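Local coordinates for bradavidin 2 (Bradyrhizobium japonicum, PDB 4GGT), which probably binds biotin, as an avidin-family protein built on an eight-stranded antiparallel beta barrel, at residues 55-67 with 76-88. Residues are numbered along the deposited sequence; the frame is centred on the assembly and turned at random.
Sequences AGSVSPTGLYFVV and TRWVGTIKGSQMP
Phe-65 and Trp-78 face each other across a hydrogen-bonded pair of the antiparallel hairpin formed by strands 62-69 and 74-80, neighbours in the avidin beta barrel. Six backbone hydrogen bonds zip the strands together, the shortest from Trp-78 N to Phe-65 O at 2.7 Å. Phe-65 holds CG between its backbone N and carbonyl carbon (chi1 57°), which swings the ring across to Trp-78. The phenyl and the five-membered ring of the indole are tilted by only 15° but displaced, so they stack little. CE2 of Phe-65 meets CE3 of Trp-78 at 3.3 Å. Trp-78 CB sits over the phenyl face in a CH-pi contact, 3.9 Å from the ring centroid. The methyl CG2 of Thr-76 packs on the indole face turned away from Phe-65. Trp-78 NE1 hydrogen-bonds to OD2 of Asp-109, a biotin-site residue, although no biotin is bound here. With an alanine in place of Trp-78, Asp-109 would probably lose this donor and a gap would open beside Phe-65. On the same buried face, Met-87 CE meets Leu-63 CD1 at 3.9 Å, the chains crossing at about a right angle, and Met-87 SD makes an oblique Met-aromatic contact with Phe-65. Two residues beyond Phe-65, Val-67 CG2 reaches Trp-78 CZ3 at 3.8 Å.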
loop_
_atom_site.group_PDB
_atom_site.type_symbol
_atom_site.label_atom_id
_atom_site.label_comp_id
_atom_site.label_asym_id
_atom_site.label_seq_id
_atom_site.Cartn_x
_atom_site.Cartn_y
_atom_site.Cartn_z
ATOM N N ALA A 55 -4.440 -4.313 -4.440
ATOM C CA ALA A 55 -5.577 -5.230 -4.278
ATOM C C ALA A 55 -5.706 -5.652 -2.829
ATOM O O ALA A 55 -4.714 -5.907 -2.128
ATOM C CB ALA A 55 -5.383 -6.453 -5.127
ATOM N N GLY A 56 -6.948 -5.781 -2.390
ATOM C CA GLY A 56 -7.182 -6.310 -1.047
ATOM C C GLY A 56 -8.652 -6.292 -0.734
ATOM O O GLY A 56 -9.493 -6.266 -1.647
ATOM N N SER A 57 -8.953 -6.283 0.561
ATOM C CA SER A 57 -10.329 -6.419 1.050
ATOM C C SER A 57 -10.545 -5.448 2.193
ATOM O O SER A 57 -9.628 -5.215 2.995
ATOM C CB SER A 57 -10.579 -7.844 1.554
ATOM O OG SER A 57 -10.243 -8.808 0.561
ATOM N N VAL A 58 -11.751 -4.882 2.255
ATOM C CA VAL A 58 -12.158 -4.042 3.382
ATOM C C VAL A 58 -13.393 -4.654 4.028
ATOM O O VAL A 58 -14.280 -5.168 3.342
ATOM C CB VAL A 58 -12.324 -2.529 3.000
ATOM C CG1 VAL A 58 -13.214 -2.330 1.784
ATOM C CG2 VAL A 58 -12.786 -1.681 4.198
ATOM N N SER A 59 -13.397 -4.654 5.357
ATOM C CA SER A 59 -14.462 -5.265 6.132
ATOM C C SER A 59 -14.769 -4.360 7.303
ATOM O O SER A 59 -14.047 -3.383 7.539
ATOM C CB SER A 59 -14.007 -6.625 6.658
ATOM O OG SER A 59 -13.045 -6.475 7.689
ATOM N N PRO A 60 -15.841 -4.685 8.062
ATOM C CA PRO A 60 -16.103 -3.981 9.313
ATOM C C PRO A 60 -14.895 -3.986 10.259
ATOM O O PRO A 60 -14.728 -3.043 11.028
ATOM C CB PRO A 60 -17.274 -4.771 9.924
ATOM C CG PRO A 60 -17.324 -6.080 9.155
ATOM C CD PRO A 60 -16.855 -5.723 7.792
ATOM N N THR A 61 -14.066 -5.028 10.177
ATOM C CA THR A 61 -12.901 -5.229 11.062
ATOM C C THR A 61 -11.653 -4.426 10.629
ATOM O O THR A 61 -10.677 -4.318 11.395
ATOM C CB THR A 61 -12.566 -6.760 11.149
ATOM O OG1 THR A 61 -13.636 -7.449 11.822
ATOM C CG2 THR A 61 -11.245 -7.037 11.872
ATOM N N GLY A 62 -11.676 -3.852 9.424
ATOM C CA GLY A 62 -10.486 -3.165 8.909
ATOM C C GLY A 62 -10.229 -3.454 7.447
ATOM O O GLY A 62 -11.162 -3.712 6.686
ATOM N N LEU A 63 -8.962 -3.385 7.048
ATOM C CA LEU A 63 -8.615 -3.595 5.647
ATOM C C LEU A 63 -7.216 -4.157 5.487
ATOM O O LEU A 63 -6.386 -4.051 6.390
ATOM C CB LEU A 63 -8.745 -2.271 4.863
ATOM C CG LEU A 63 -7.571 -1.271 4.766
ATOM C CD1 LEU A 63 -7.873 -0.217 3.664
ATOM C CD2 LEU A 63 -7.265 -0.580 6.074
ATOM N N TYR A 64 -6.958 -4.768 4.330
ATOM C CA TYR A 64 -5.582 -5.085 3.962
ATOM C C TYR A 64 -5.440 -4.853 2.478
ATOM O O TYR A 64 -6.425 -4.949 1.738
ATOM C CB TYR A 64 -5.171 -6.519 4.321
ATOM C CG TYR A 64 -5.669 -7.625 3.403
ATOM C CD1 TYR A 64 -6.850 -8.323 3.679
ATOM C CD2 TYR A 64 -4.937 -7.987 2.254
ATOM C CE1 TYR A 64 -7.285 -9.380 2.813
ATOM C CE2 TYR A 64 -5.351 -9.007 1.403
ATOM C CZ TYR A 64 -6.530 -9.691 1.682
ATOM O OH TYR A 64 -6.919 -10.709 0.823
ATOM N N PHE A 65 -4.231 -4.499 2.058
ATOM C CA PHE A 65 -3.978 -4.457 0.600
ATOM C C PHE A 65 -2.550 -4.865 0.312
ATOM O O PHE A 65 -1.685 -4.812 1.203
ATOM C CB PHE A 65 -4.349 -3.118 -0.014
ATOM C CG PHE A 65 -3.641 -1.942 0.620
ATOM C CD1 PHE A 65 -4.169 -1.345 1.768
ATOM C CD2 PHE A 65 -2.443 -1.494 0.131
ATOM C CE1 PHE A 65 -3.526 -0.306 2.362
ATOM C CE2 PHE A 65 -1.808 -0.415 0.730
ATOM C CZ PHE A 65 -2.329 0.143 1.846
ATOM N N VAL A 66 -2.337 -5.343 -0.908
ATOM C CA VAL A 66 -1.051 -5.877 -1.335
ATOM C C VAL A 66 -0.651 -5.177 -2.635
ATOM O O VAL A 66 -1.480 -4.952 -3.524
ATOM C CB VAL A 66 -1.095 -7.436 -1.536
ATOM C CG1 VAL A 66 -2.166 -7.868 -2.524
ATOM C CG2 VAL A 66 0.262 -7.952 -1.976
ATOM N N VAL A 67 0.621 -4.755 -2.708
ATOM C CA VAL A 67 1.147 -4.193 -3.924
ATOM C C VAL A 67 2.386 -5.003 -4.347
ATOM O O VAL A 67 3.259 -5.263 -3.529
ATOM C CB VAL A 67 1.560 -2.727 -3.732
ATOM C CG1 VAL A 67 2.217 -2.176 -5.002
ATOM C CG2 VAL A 67 0.305 -1.887 -3.340
ATOM N N THR A 76 4.610 -5.901 -0.964
ATOM C CA THR A 76 4.298 -5.499 0.416
ATOM C C THR A 76 2.819 -5.717 0.688
ATOM O O THR A 76 2.003 -5.452 -0.182
ATOM C CB THR A 76 4.663 -4.049 0.592
ATOM O OG1 THR A 76 6.045 -3.919 0.258
ATOM C CG2 THR A 76 4.423 -3.550 2.041
ATOM N N ARG A 77 2.504 -6.173 1.898
ATOM C CA ARG A 77 1.121 -6.301 2.315
ATOM C C ARG A 77 0.949 -5.376 3.493
ATOM O O ARG A 77 1.708 -5.503 4.487
ATOM C CB ARG A 77 0.820 -7.726 2.749
ATOM C CG ARG A 77 -0.679 -7.935 3.094
ATOM C CD ARG A 77 -0.993 -7.608 4.571
ATOM N NE ARG A 77 -0.637 -8.655 5.541
ATOM C CZ ARG A 77 0.318 -8.578 6.464
ATOM N NH1 ARG A 77 1.167 -7.535 6.566
ATOM N NH2 ARG A 77 0.469 -9.598 7.278
ATOM N N TRP A 78 -0.091 -4.539 3.417
ATOM C CA TRP A 78 -0.447 -3.662 4.549
ATOM C C TRP A 78 -1.747 -4.198 5.155
ATOM O O TRP A 78 -2.652 -4.629 4.429
ATOM C CB TRP A 78 -0.723 -2.252 4.046
ATOM C CG TRP A 78 0.462 -1.418 3.656
ATOM C CD1 TRP A 78 1.054 -0.443 4.400
ATOM C CD2 TRP A 78 1.126 -1.426 2.385
ATOM N NE1 TRP A 78 2.091 0.147 3.699
ATOM C CE2 TRP A 78 2.160 -0.440 2.450
ATOM C CE3 TRP A 78 0.965 -2.172 1.207
ATOM C CZ2 TRP A 78 3.023 -0.188 1.370
ATOM C CZ3 TRP A 78 1.816 -1.940 0.129
ATOM C CH2 TRP A 78 2.851 -0.938 0.223
ATOM N N VAL A 79 -1.841 -4.168 6.487
ATOM C CA VAL A 79 -3.060 -4.519 7.162
ATOM C C VAL A 79 -3.302 -3.405 8.208
ATOM O O VAL A 79 -2.352 -2.909 8.819
ATOM C CB VAL A 79 -3.019 -5.956 7.768
ATOM C CG1 VAL A 79 -1.712 -6.200 8.562
ATOM C CG2 VAL A 79 -4.281 -6.229 8.577
ATOM N N GLY A 80 -4.541 -2.968 8.334
ATOM C CA GLY A 80 -4.847 -1.862 9.242
ATOM C C GLY A 80 -6.323 -1.573 9.351
ATOM O O GLY A 80 -7.176 -2.467 9.204
ATOM N N THR A 81 -6.627 -0.309 9.572
ATOM C CA THR A 81 -8.013 0.101 9.815
ATOM C C THR A 81 -8.166 1.519 9.335
ATOM O O THR A 81 -7.174 2.181 9.031
ATOM C CB THR A 81 -8.411 0.028 11.332
ATOM O OG1 THR A 81 -7.579 0.917 12.083
ATOM C CG2 THR A 81 -8.232 -1.356 11.880
ATOM N N ILE A 82 -9.411 1.972 9.236
ATOM C CA ILE A 82 -9.697 3.336 8.849
ATOM C C ILE A 82 -10.397 4.036 10.001
ATOM O O ILE A 82 -11.404 3.536 10.508
ATOM C CB ILE A 82 -10.581 3.406 7.575
ATOM C CG1 ILE A 82 -9.886 2.710 6.402
ATOM C CG2 ILE A 82 -10.834 4.839 7.190
ATOM C CD1 ILE A 82 -10.831 2.012 5.486
ATOM N N LYS A 83 -9.837 5.163 10.414
ATOM C CA LYS A 83 -10.397 5.976 11.482
ATOM C C LYS A 83 -10.473 7.379 10.941
ATOM O O LYS A 83 -9.501 8.137 10.998
ATOM C CB LYS A 83 -9.525 5.896 12.738
ATOM C CG LYS A 83 -9.418 4.473 13.333
ATOM C CD LYS A 83 -10.797 3.944 13.772
ATOM C CE LYS A 83 -10.740 2.471 14.091
ATOM N NZ LYS A 83 -12.070 1.938 14.496
ATOM N N GLY A 84 -11.615 7.694 10.332
ATOM C CA GLY A 84 -11.806 8.997 9.709
ATOM C C GLY A 84 -10.824 9.239 8.584
ATOM O O GLY A 84 -10.804 8.489 7.617
ATOM N N SER A 85 -9.973 10.255 8.737
ATOM C CA SER A 85 -9.063 10.705 7.676
ATOM C C SER A 85 -7.668 10.031 7.795
ATOM O O SER A 85 -6.716 10.388 7.112
ATOM C CB SER A 85 -8.959 12.236 7.696
ATOM O OG SER A 85 -8.299 12.708 6.534
ATOM N N GLN A 86 -7.562 9.059 8.695
ATOM C CA GLN A 86 -6.275 8.392 8.927
ATOM C C GLN A 86 -6.402 6.880 8.836
ATOM O O GLN A 86 -7.435 6.296 9.209
ATOM C CB GLN A 86 -5.694 8.812 10.280
ATOM C CG GLN A 86 -5.282 10.313 10.267
ATOM C CD GLN A 86 -3.909 10.640 10.874
ATOM O OE1 GLN A 86 -3.614 10.277 12.019
ATOM N NE2 GLN A 86 -3.079 11.387 10.114
ATOM N N MET A 87 -5.334 6.244 8.361
ATOM C CA MET A 87 -5.372 4.833 8.082
ATOM C C MET A 87 -4.097 4.219 8.654
ATOM O O MET A 87 -3.095 4.035 7.938
ATOM C CB MET A 87 -5.476 4.571 6.566
ATOM C CG MET A 87 -5.486 3.096 6.214
ATOM S SD MET A 87 -5.241 2.792 4.459
ATOM C CE MET A 87 -6.647 3.524 3.691
ATOM N N PRO A 88 -4.121 3.889 9.951
ATOM C CA PRO A 88 -2.931 3.265 10.496
ATOM C C PRO A 88 -2.787 1.835 10.003
ATOM O O PRO A 88 -3.764 1.125 9.886
ATOM C CB PRO A 88 -3.171 3.308 12.017
ATOM C CG PRO A 88 -4.704 3.272 12.154
ATOM C CD PRO A 88 -5.212 4.035 10.941
#